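Local coordinates for protein subclass B3 metallo-beta-lactamase (Sphingobium indicum, PDB 7LUU) that probably hydrolyses beta-lactam antibiotics with a pair of active-site zinc ions, as a subclass B3 metallo-beta-lactamase with an unusual glutamate ligand, at residues Ser145-Gly148 / Ala149-Leu152. Numbering follows the deposited sequence.
Sequences SRRG and AEGL. With SO4 (sulfate ion), chain B.
The first turns of helix 146-154, which follows strand 141-144, are tied together by Glu150 and by Arg146 and Arg147, one turn earlier. Each carboxylate oxygen meets a different guanidinium. OE1 of Glu150 lies 3.0 Å from Arg147 NE, at the guanidinium edge; the N-H...O angle of only 128° makes this hydrogen bond weak. OE2 of Glu150 pairs with Arg146 NH2 at 3.4 Å, a longer salt bridge whose two planes stand 85° apart and in which the oxygen approaches obliquely. With CG beside the backbone N (chi1 -68°), the Glu150 chain heads toward the preceding turn, and its extension then carries the carboxylate out to the arginines.

The sulfate, probably from the crystallisation liquor, sits at the edge of the Arg146 guanidinium, with its sulfur in plane. It accepts from NE of Arg146 through O4 at 3.1 Å and from NH1 through O2 at 3.0 Å and, weakly, O1, while NH2 serves Glu150 and also a bound glycerol. Arg147 NH2 forms a further salt bridge with Asp160, which probably spreads the arginine's charge over two carboxylates.

At the helix start, Ser145 OG accepts from Gly148 N at 2.9 Å and also bonds Gly203. Ala149 N donates to Ser145 O at 2.7 Å, and Leu152 N to Gly148 O at 2.9 Å, continuing the i to i+4 pattern. The serine N-cap marks a helix N-terminus, and the salt bridges have the common one-turn spacing of a helix face, here within a beta-alpha-beta unit of the metallo-beta-lactamase fold.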
ATOM      1  N   SER A 145      -9.105  -4.808   1.606  1.00 13.87           N
ATOM      2  CA  SER A 145     -10.062  -4.882   2.699  1.00 14.19           C
ATOM      3  C   SER A 145     -11.470  -4.568   2.226  1.00 13.30           C
ATOM      4  O   SER A 145     -11.710  -4.090   1.098  1.00 14.79           O
ATOM      5  CB  SER A 145      -9.678  -3.914   3.797  1.00 14.93           C
ATOM      6  OG  SER A 145      -9.861  -2.592   3.346  1.00 16.41           O
ATOM      7  N   ARG A 146     -12.426  -4.828   3.116  1.00 16.48           N
ATOM      8  CA  ARG A 146     -13.823  -4.508   2.800  1.00 16.15           C
ATOM      9  C   ARG A 146     -13.994  -3.017   2.459  1.00 17.97           C
ATOM     10  O   ARG A 146     -14.547  -2.675   1.402  1.00 18.72           O
ATOM     11  CB  ARG A 146     -14.745  -4.942   3.961  1.00 19.29           C
ATOM     12  CG  ARG A 146     -16.233  -4.682   3.584  1.00 21.86           C
ATOM     13  CD  ARG A 146     -17.163  -5.041   4.738  1.00 28.81           C
ATOM     14  NE  ARG A 146     -16.954  -4.121   5.866  1.00 33.80           N
ATOM     15  CZ  ARG A 146     -17.588  -2.951   6.014  1.00 32.35           C
ATOM     16  NH1 ARG A 146     -17.307  -2.214   7.049  1.00 31.27           N
ATOM     17  NH2 ARG A 146     -18.461  -2.500   5.114  1.00 36.08           N
ATOM     18  N   ARG A 147     -13.538  -2.113   3.355  1.00 16.70           N
ATOM     19  CA  ARG A 147     -13.666  -0.681   3.092  1.00 17.32           C
ATOM     20  C   ARG A 147     -12.766  -0.228   1.959  1.00 15.52           C
ATOM     21  O   ARG A 147     -13.134   0.669   1.159  1.00 16.36           O
ATOM     22  CB  ARG A 147     -13.366   0.103   4.383  1.00 15.56           C
ATOM     23  CG  ARG A 147     -14.478  -0.035   5.417  1.00 19.09           C
ATOM     24  CD  ARG A 147     -15.854   0.506   4.976  1.00 22.71           C
ATOM     25  NE  ARG A 147     -15.781   1.814   4.345  1.00 20.39           N
ATOM     26  CZ  ARG A 147     -15.596   2.972   4.982  1.00 20.53           C
ATOM     27  NH1 ARG A 147     -15.565   2.999   6.337  1.00 19.37           N
ATOM     28  NH2 ARG A 147     -15.497   4.109   4.260  1.00 22.45           N
ATOM     29  N   GLY A 148     -11.575  -0.808   1.901  1.00 15.27           N
ATOM     30  CA  GLY A 148     -10.667  -0.507   0.806  1.00 13.51           C
ATOM     31  C   GLY A 148     -11.291  -0.829  -0.537  1.00 15.36           C
ATOM     32  O   GLY A 148     -11.233  -0.020  -1.460  1.00 14.57           O
ATOM     33  N   ALA A 149     -11.893  -2.022  -0.652  1.00 16.07           N
ATOM     34  CA  ALA A 149     -12.540  -2.425  -1.901  1.00 18.88           C
ATOM     35  C   ALA A 149     -13.637  -1.450  -2.321  1.00 17.32           C
ATOM     36  O   ALA A 149     -13.841  -1.196  -3.530  1.00 15.90           O
ATOM     37  CB  ALA A 149     -13.136  -3.827  -1.756  1.00 17.79           C
ATOM     38  N   GLU A 150     -14.366  -0.930  -1.354  1.00 15.07           N
ATOM     39  CA  GLU A 150     -15.420   0.038  -1.672  1.00 15.65           C
ATOM     40  C   GLU A 150     -14.828   1.296  -2.304  1.00 15.27           C
ATOM     41  O   GLU A 150     -15.385   1.829  -3.290  1.00 17.28           O
ATOM     42  CB  GLU A 150     -16.185   0.442  -0.408  1.00 19.13           C
ATOM     43  CG  GLU A 150     -17.012  -0.694   0.193  1.00 17.98           C
ATOM     44  CD  GLU A 150     -17.661  -0.324   1.509  1.00 30.27           C
ATOM     45  OE1 GLU A 150     -17.396   0.758   2.053  1.00 25.85           O
ATOM     46  OE2 GLU A 150     -18.485  -1.148   1.983  1.00 32.80           O
ATOM     47  N   GLY A 151     -13.688   1.749  -1.770  1.00 16.21           N
ATOM     48  CA  GLY A 151     -13.013   2.894  -2.354  1.00 18.63           C
ATOM     49  C   GLY A 151     -12.414   2.576  -3.703  1.00 16.95           C
ATOM     50  O   GLY A 151     -12.380   3.436  -4.573  1.00 16.10           O
ATOM     51  N   LEU A 152     -11.926   1.337  -3.885  1.00 14.47           N
ATOM     52  CA  LEU A 152     -11.351   0.972  -5.185  1.00 13.72           C
ATOM     53  C   LEU A 152     -12.434   0.932  -6.250  1.00 15.47           C
ATOM     54  O   LEU A 152     -12.197   1.339  -7.379  1.00 14.59           O
ATOM     55  CB  LEU A 152     -10.638  -0.397  -5.081  1.00 13.47           C
ATOM     56  CG  LEU A 152      -9.376  -0.393  -4.192  1.00 14.97           C
ATOM     57  CD1 LEU A 152      -8.856  -1.847  -4.094  1.00 16.39           C
ATOM     58  CD2 LEU A 152      -8.283   0.505  -4.795  1.00 21.24           C
TER
HETATM   59  S   SO4 B 326     -14.822  -4.275   8.696  1.00 85.80           S
HETATM   60  O1  SO4 B 326     -15.995  -3.962   9.504  1.00 90.10           O
HETATM   61  O2  SO4 B 326     -14.550  -3.148   7.811  1.00 89.37           O
HETATM   62  O3  SO4 B 326     -13.688  -4.474   9.601  1.00 86.82           O
HETATM   63  O4  SO4 B 326     -15.077  -5.455   7.871  1.00 83.44           O